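Local coordinates for protein peptidase, M20/M25/M40 family (Staphylococcus aureus, PDB 4EWT) that probably hydrolyses amide bonds of N-acylated amino acids as a manganese-binding amidohydrolase of the M20 metallopeptidase family, at residues A74-D80 against I133-E139; I19-H24 against D106-A110. All coordinates share one frame; numbering follows the deposited sequence.

Contact 1: residues A74-D80 against I133-E139; sequences AIRADFD and IHQPAEE. With MN (manganese (II) ion), chain E.
Asp80 holds the loop after strand 133-135 at Glu139: its OD2 takes the backbone N-H of Glu139 at 2.8 Å through the syn lone pair. With CG set between the backbone N and the carbonyl carbon (chi1 59°), the short carboxylate turns toward residues 137-139, and Ser30 gives OD2 a further hydrogen bond. Glu139, so anchored, binds manganese through OE2 at 2.2 Å; Cys103 and His362 complete the protein ligands of that ion.

Arg76 reaches Gln135 side-on. NE and NH2 both donate to OE1, at 3.1 and 3.0 Å, from one face of the amide, while the oxygen stays in the guanidinium plane. An amide suits this place because its NE2 can donate, to Pro136 O and Asp334; Tyr338 also bonds OE1. Arg76 NH2 forms salt bridges with Asp334 and Glu333, while NH1 has Asp78 OD2 at 3.5 Å, well out of the guanidinium plane, a pairing of charges alone. This positive charge probably offsets the like charges of Asp78 OD2 and Glu138 OE1, 4.0 Å apart; Asp78 OD1 bonds His108. The ring of Phe79 closes the apolar flank, with CZ 3.6 Å from Pro136 CB and its edge toward the carbonyl of His134.

Within the strands the backbone bonds are nearly straight, Ala77 N to Ile133 O reaching 177°, and Phe79 N continues the pairing to Gln135 O. Strand 72-78 lies between 129-135 and 159-166 in the mixed sheet; helix 144-150 packs on Ile133 and Gln135, whereas helices 105-120 and 34-43 cover Phe79.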
loop_
_atom_site.group_PDB
_atom_site.type_symbol
_atom_site.label_atom_id
_atom_site.label_comp_id
_atom_site.label_asym_id
_atom_site.label_seq_id
_atom_site.Cartn_x
_atom_site.Cartn_y
_atom_site.Cartn_z
ATOM N N ALA A 74 -11.625 3.253 -49.681
ATOM C CA ALA A 74 -10.205 3.357 -49.404
ATOM C C ALA A 74 -9.705 2.050 -48.818
ATOM O O ALA A 74 -10.365 1.437 -47.974
ATOM C CB ALA A 74 -9.912 4.517 -48.479
ATOM N N ILE A 75 -8.543 1.615 -49.290
ATOM C CA ILE A 75 -7.880 0.435 -48.741
ATOM C C ILE A 75 -6.479 0.834 -48.275
ATOM O O ILE A 75 -5.770 1.553 -48.969
ATOM C CB ILE A 75 -7.877 -0.750 -49.745
ATOM C CG1 ILE A 75 -7.238 -0.348 -51.076
ATOM C CG2 ILE A 75 -9.320 -1.233 -49.981
ATOM C CD1 ILE A 75 -7.139 -1.483 -52.074
ATOM N N ARG A 76 -6.102 0.396 -47.083
ATOM C CA ARG A 76 -4.949 0.975 -46.402
ATOM C C ARG A 76 -3.840 -0.046 -46.124
ATOM O O ARG A 76 -4.106 -1.152 -45.659
ATOM C CB ARG A 76 -5.422 1.659 -45.113
ATOM C CG ARG A 76 -4.348 2.336 -44.297
ATOM C CD ARG A 76 -3.692 1.376 -43.318
ATOM N NE ARG A 76 -3.127 2.125 -42.208
ATOM C CZ ARG A 76 -2.824 1.619 -41.016
ATOM N NH1 ARG A 76 -3.003 0.323 -40.747
ATOM N NH2 ARG A 76 -2.344 2.429 -40.093
ATOM N N ALA A 77 -2.603 0.343 -46.443
ATOM C CA ALA A 77 -1.403 -0.417 -46.073
ATOM C C ALA A 77 -0.347 0.528 -45.521
ATOM O O ALA A 77 -0.039 1.542 -46.139
ATOM C CB ALA A 77 -0.841 -1.176 -47.282
ATOM N N ASP A 78 0.210 0.191 -44.362
ATOM C CA ASP A 78 1.296 0.982 -43.766
ATOM C C ASP A 78 2.668 0.426 -44.153
ATOM O O ASP A 78 2.780 -0.747 -44.544
ATOM C CB ASP A 78 1.140 1.128 -42.238
ATOM C CG ASP A 78 0.661 -0.153 -41.554
ATOM O OD1 ASP A 78 0.547 -1.219 -42.203
ATOM O OD2 ASP A 78 0.398 -0.090 -40.340
ATOM N N PHE A 79 3.698 1.271 -44.085
ATOM C CA PHE A 79 5.024 0.863 -44.566
ATOM C C PHE A 79 6.250 1.230 -43.720
ATOM O O PHE A 79 7.385 0.981 -44.149
ATOM C CB PHE A 79 5.239 1.261 -46.033
ATOM C CG PHE A 79 5.234 2.747 -46.295
ATOM C CD1 PHE A 79 6.405 3.498 -46.172
ATOM C CD2 PHE A 79 4.077 3.384 -46.738
ATOM C CE1 PHE A 79 6.412 4.864 -46.458
ATOM C CE2 PHE A 79 4.075 4.753 -47.031
ATOM C CZ PHE A 79 5.244 5.495 -46.890
ATOM N N ASP A 80 6.033 1.797 -42.535
ATOM C CA ASP A 80 7.145 2.107 -41.631
ATOM C C ASP A 80 7.609 0.866 -40.874
ATOM O O ASP A 80 6.824 -0.060 -40.630
ATOM C CB ASP A 80 6.796 3.243 -40.649
ATOM C CG ASP A 80 5.583 2.926 -39.771
ATOM O OD1 ASP A 80 4.656 2.205 -40.214
ATOM O OD2 ASP A 80 5.544 3.433 -38.629
ATOM N N ILE A 133 -4.266 3.698 -49.892
ATOM C CA ILE A 133 -3.518 4.519 -48.956
ATOM C C ILE A 133 -2.254 3.780 -48.525
ATOM O O ILE A 133 -2.326 2.767 -47.828
ATOM C CB ILE A 133 -4.379 4.874 -47.704
ATOM C CG1 ILE A 133 -5.609 5.694 -48.104
ATOM C CG2 ILE A 133 -3.555 5.631 -46.654
ATOM C CD1 ILE A 133 -6.642 5.851 -46.986
ATOM N N HIS A 134 -1.099 4.281 -48.954
ATOM C CA HIS A 134 0.180 3.783 -48.470
ATOM C C HIS A 134 0.669 4.730 -47.375
ATOM O O HIS A 134 1.067 5.864 -47.656
ATOM C CB HIS A 134 1.198 3.670 -49.617
ATOM C CG HIS A 134 0.941 2.524 -50.546
ATOM N ND1 HIS A 134 0.439 2.695 -51.819
ATOM C CD2 HIS A 134 1.126 1.191 -50.390
ATOM C CE1 HIS A 134 0.333 1.517 -52.409
ATOM N NE2 HIS A 134 0.735 0.587 -51.561
ATOM N N GLN A 135 0.614 4.260 -46.128
ATOM C CA GLN A 135 0.806 5.111 -44.953
ATOM C C GLN A 135 2.155 4.906 -44.264
ATOM O O GLN A 135 2.523 3.777 -43.946
ATOM C CB GLN A 135 -0.328 4.876 -43.945
ATOM C CG GLN A 135 -0.381 5.875 -42.791
ATOM C CD GLN A 135 -1.077 5.310 -41.573
ATOM O OE1 GLN A 135 -2.277 5.022 -41.597
ATOM N NE2 GLN A 135 -0.324 5.139 -40.494
ATOM N N PRO A 136 2.896 6.003 -44.034
ATOM C CA PRO A 136 4.096 5.955 -43.209
ATOM C C PRO A 136 3.751 6.145 -41.731
ATOM O O PRO A 136 2.586 6.378 -41.387
ATOM C CB PRO A 136 4.884 7.171 -43.696
ATOM C CG PRO A 136 3.844 8.158 -44.043
ATOM C CD PRO A 136 2.711 7.338 -44.632
ATOM N N ALA A 137 4.762 6.030 -40.875
ATOM C CA ALA A 137 4.708 6.562 -39.507
ATOM C C ALA A 137 3.591 6.007 -38.613
ATOM O O ALA A 137 3.154 6.680 -37.685
ATOM C CB ALA A 137 4.643 8.100 -39.554
ATOM N N GLU A 138 3.145 4.783 -38.879
ATOM C CA GLU A 138 2.101 4.150 -38.065
ATOM C C GLU A 138 2.568 3.905 -36.624
ATOM O O GLU A 138 1.791 4.047 -35.685
ATOM C CB GLU A 138 1.633 2.837 -38.721
ATOM C CG GLU A 138 0.422 2.161 -38.057
ATOM C CD GLU A 138 0.760 1.382 -36.784
ATOM O OE1 GLU A 138 1.871 0.801 -36.704
ATOM O OE2 GLU A 138 -0.094 1.351 -35.864
ATOM N N GLU A 139 3.842 3.563 -36.458
ATOM C CA GLU A 139 4.354 3.015 -35.198
ATOM C C GLU A 139 4.632 4.010 -34.077
ATOM O O GLU A 139 4.602 3.644 -32.891
ATOM C CB GLU A 139 5.611 2.181 -35.462
ATOM C CG GLU A 139 5.354 0.940 -36.307
ATOM C CD GLU A 139 4.610 -0.159 -35.558
ATOM O OE1 GLU A 139 4.116 0.075 -34.432
ATOM O OE2 GLU A 139 4.511 -1.275 -36.109
HETATM MN MN MN E . 3.421 -2.594 -34.778
HETATM O O HOH W 1 6.560 -1.808 -38.378
HETATM O O HOH W 2 1.522 -1.335 -35.627
#

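Contact 2: residues I19-H24 against D106-A110; sequences IRRYLH and DAHTA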
loop_
_atom_site.group_PDB
_atom_site.type_symbol
_atom_site.label_atom_id
_atom_site.label_comp_id
_atom_site.label_asym_id
_atom_site.label_seq_id
_atom_site.Cartn_x
_atom_site.Cartn_y
_atom_site.Cartn_z
ATOM N N ILE A 19 8.554 -8.799 -53.676
ATOM C CA ILE A 19 8.437 -7.423 -53.191
ATOM C C ILE A 19 8.517 -7.325 -51.657
ATOM O O ILE A 19 9.150 -6.404 -51.133
ATOM C CB ILE A 19 7.172 -6.715 -53.752
ATOM C CG1 ILE A 19 7.353 -6.435 -55.260
ATOM C CG2 ILE A 19 6.892 -5.419 -52.994
ATOM C CD1 ILE A 19 6.053 -6.096 -55.997
ATOM N N ARG A 20 7.931 -8.258 -50.958
ATOM C CA ARG A 20 7.991 -8.206 -49.526
ATOM C C ARG A 20 9.447 -8.290 -49.069
ATOM O O ARG A 20 9.899 -7.530 -48.265
ATOM C CB ARG A 20 7.231 -9.353 -48.930
ATOM C CG ARG A 20 8.106 -10.136 -48.004
ATOM C CD ARG A 20 7.345 -10.802 -46.926
ATOM N NE ARG A 20 7.936 -10.558 -45.622
ATOM C CZ ARG A 20 8.481 -11.482 -44.848
ATOM N NH1 ARG A 20 8.547 -12.719 -45.240
ATOM N NH2 ARG A 20 8.983 -11.146 -43.685
ATOM N N ARG A 21 10.158 -9.219 -49.669
ATOM C CA ARG A 21 11.541 -9.511 -49.327
ATOM C C ARG A 21 12.469 -8.329 -49.572
ATOM O O ARG A 21 13.315 -8.023 -48.730
ATOM C CB ARG A 21 12.016 -10.746 -50.084
ATOM C CG ARG A 21 11.282 -11.995 -49.650
ATOM C CD ARG A 21 11.807 -13.242 -50.319
ATOM N NE ARG A 21 11.027 -14.399 -49.892
ATOM C CZ ARG A 21 11.383 -15.665 -50.071
ATOM N NH1 ARG A 21 12.532 -15.966 -50.666
ATOM N NH2 ARG A 21 10.586 -16.633 -49.639
ATOM N N TYR A 22 12.306 -7.664 -50.714
ATOM C CA TYR A 22 13.044 -6.434 -50.975
ATOM C C TYR A 22 12.767 -5.365 -49.905
ATOM O O TYR A 22 13.696 -4.720 -49.414
ATOM C CB TYR A 22 12.750 -5.876 -52.374
ATOM C CG TYR A 22 13.465 -4.565 -52.607
ATOM C CD1 TYR A 22 14.773 -4.539 -53.093
ATOM C CD2 TYR A 22 12.854 -3.349 -52.288
ATOM C CE1 TYR A 22 15.443 -3.332 -53.286
ATOM C CE2 TYR A 22 13.517 -2.141 -52.468
ATOM C CZ TYR A 22 14.805 -2.138 -52.968
ATOM O OH TYR A 22 15.451 -0.936 -53.148
ATOM N N LEU A 23 11.494 -5.179 -49.558
ATOM C CA LEU A 23 11.111 -4.180 -48.558
ATOM C C LEU A 23 11.559 -4.567 -47.150
ATOM O O LEU A 23 11.915 -3.701 -46.348
ATOM C CB LEU A 23 9.603 -3.944 -48.571
ATOM C CG LEU A 23 8.988 -3.257 -49.787
ATOM C CD1 LEU A 23 7.477 -3.412 -49.736
ATOM C CD2 LEU A 23 9.388 -1.791 -49.853
ATOM N N HIS A 24 11.527 -5.868 -46.863
ATOM C CA HIS A 24 11.998 -6.413 -45.598
ATOM C C HIS A 24 13.489 -6.118 -45.398
ATOM O O HIS A 24 13.934 -5.845 -44.275
ATOM C CB HIS A 24 11.746 -7.924 -45.546
ATOM C CG HIS A 24 11.853 -8.504 -44.171
ATOM N ND1 HIS A 24 10.800 -8.504 -43.281
ATOM C CD2 HIS A 24 12.889 -9.093 -43.530
ATOM C CE1 HIS A 24 11.185 -9.065 -42.148
ATOM N NE2 HIS A 24 12.447 -9.436 -42.274
ATOM N N ASP A 106 5.979 -4.518 -44.342
ATOM C CA ASP A 106 6.529 -4.893 -45.644
ATOM C C ASP A 106 5.553 -5.807 -46.395
ATOM O O ASP A 106 5.336 -5.633 -47.602
ATOM C CB ASP A 106 7.893 -5.574 -45.486
ATOM C CG ASP A 106 7.850 -6.776 -44.548
ATOM O OD1 ASP A 106 7.039 -6.790 -43.590
ATOM O OD2 ASP A 106 8.632 -7.715 -44.779
ATOM N N ALA A 107 4.955 -6.758 -45.674
ATOM C CA ALA A 107 3.962 -7.654 -46.261
ATOM C C ALA A 107 2.670 -6.920 -46.607
ATOM O O ALA A 107 2.079 -7.180 -47.647
ATOM C CB ALA A 107 3.680 -8.826 -45.346
ATOM N N HIS A 108 2.237 -5.989 -45.759
ATOM C CA HIS A 108 1.082 -5.167 -46.099
ATOM C C HIS A 108 1.297 -4.381 -47.405
ATOM O O HIS A 108 0.419 -4.337 -48.264
ATOM C CB HIS A 108 0.712 -4.220 -44.965
ATOM C CG HIS A 108 0.417 -4.914 -43.670
ATOM N ND1 HIS A 108 0.548 -4.289 -42.451
ATOM C CD2 HIS A 108 0.015 -6.180 -43.403
ATOM C CE1 HIS A 108 0.230 -5.135 -41.487
ATOM N NE2 HIS A 108 -0.089 -6.292 -42.037
ATOM N N THR A 109 2.475 -3.782 -47.544
ATOM C CA THR A 109 2.804 -3.004 -48.733
ATOM C C THR A 109 2.884 -3.904 -49.973
ATOM O O THR A 109 2.340 -3.574 -51.030
ATOM C CB THR A 109 4.108 -2.215 -48.504
ATOM O OG1 THR A 109 3.950 -1.422 -47.322
ATOM C CG2 THR A 109 4.434 -1.298 -49.682
ATOM N N ALA A 110 3.517 -5.060 -49.811
ATOM C CA ALA A 110 3.709 -6.005 -50.908
ATOM C C ALA A 110 2.396 -6.424 -51.567
ATOM O O ALA A 110 2.236 -6.296 -52.798
ATOM C CB ALA A 110 4.498 -7.233 -50.434
HETATM O O HOH W 3 7.935 -8.626 -41.881
#
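Residues 19-24 of helix 13-25 pack against residues 106-110 of helix 105-120 in a buried contact, with a polar cluster along one flank and an apolar patch along the other. The segments run roughly antiparallel, at 140°, and their axes approach to 8.3 Å. Such closeness rests on Ala110, whose methyl sits 3.6 Å from Arg20 N, nearly against the backbone; a small residue suits that place. Ile19 adds CG2, 3.9 Å from Ala110 CB, and Leu23 sends CD1 across at about a right angle to Thr109 CG2.

Asp106 is the centre of the polar flank. Its OD2 receives two donors from opposite faces of the carboxylate: Arg20 NE at 3.0 Å, a salt bridge, and His24 ND1 at 2.8 Å. Each donor group presents its edge, the guanidinium plane turned 64° from the carboxylate and the imidazole 38°. Arg20 and His24 stand one helical turn apart, so both can converge on a single oxygen. This pair of helices belongs to the alpha/beta metal-binding domain of an M20 peptidase, and Asp106 directly follows His105, a manganese ligand near the N-terminal end of helix 105-120.

His24 has CG anti to the backbone N (chi1 -165°), which brings the ND1 edge of the ring to Asp106 OD2; its NE2 is held by Glu86. Flat, with a nitrogen on either side, an imidazole is well suited to linking two carboxylates. Arg20 likewise has a second anionic partner, Glu370, at NH1. A water accepts a bond from Arg20 NH2 and donates one of 2.7 Å to Asp106 OD1, bridging the two residues.

The two contacts alternate along the chain: helix 105-120, which supplies 106-110, is the link between strands 72-78 and 129-135 of contact 1. Their centres lie 13 Å apart, and they meet where helix rests on sheet. Asp78 OD1 and His108 ND1, 3.1 Å apart, probably form a hydrogen bond, and Ala77 CB packs 3.5 Å from His108 O. Contact 1 reaches the dimanganese centre directly, through Glu139. Contact 2 stays in a more distant shell, the Asp106 side chain being about 9 Å from a manganese ion, but its helix carries His105, a ligand of the ion also bound by Cys103 and His164.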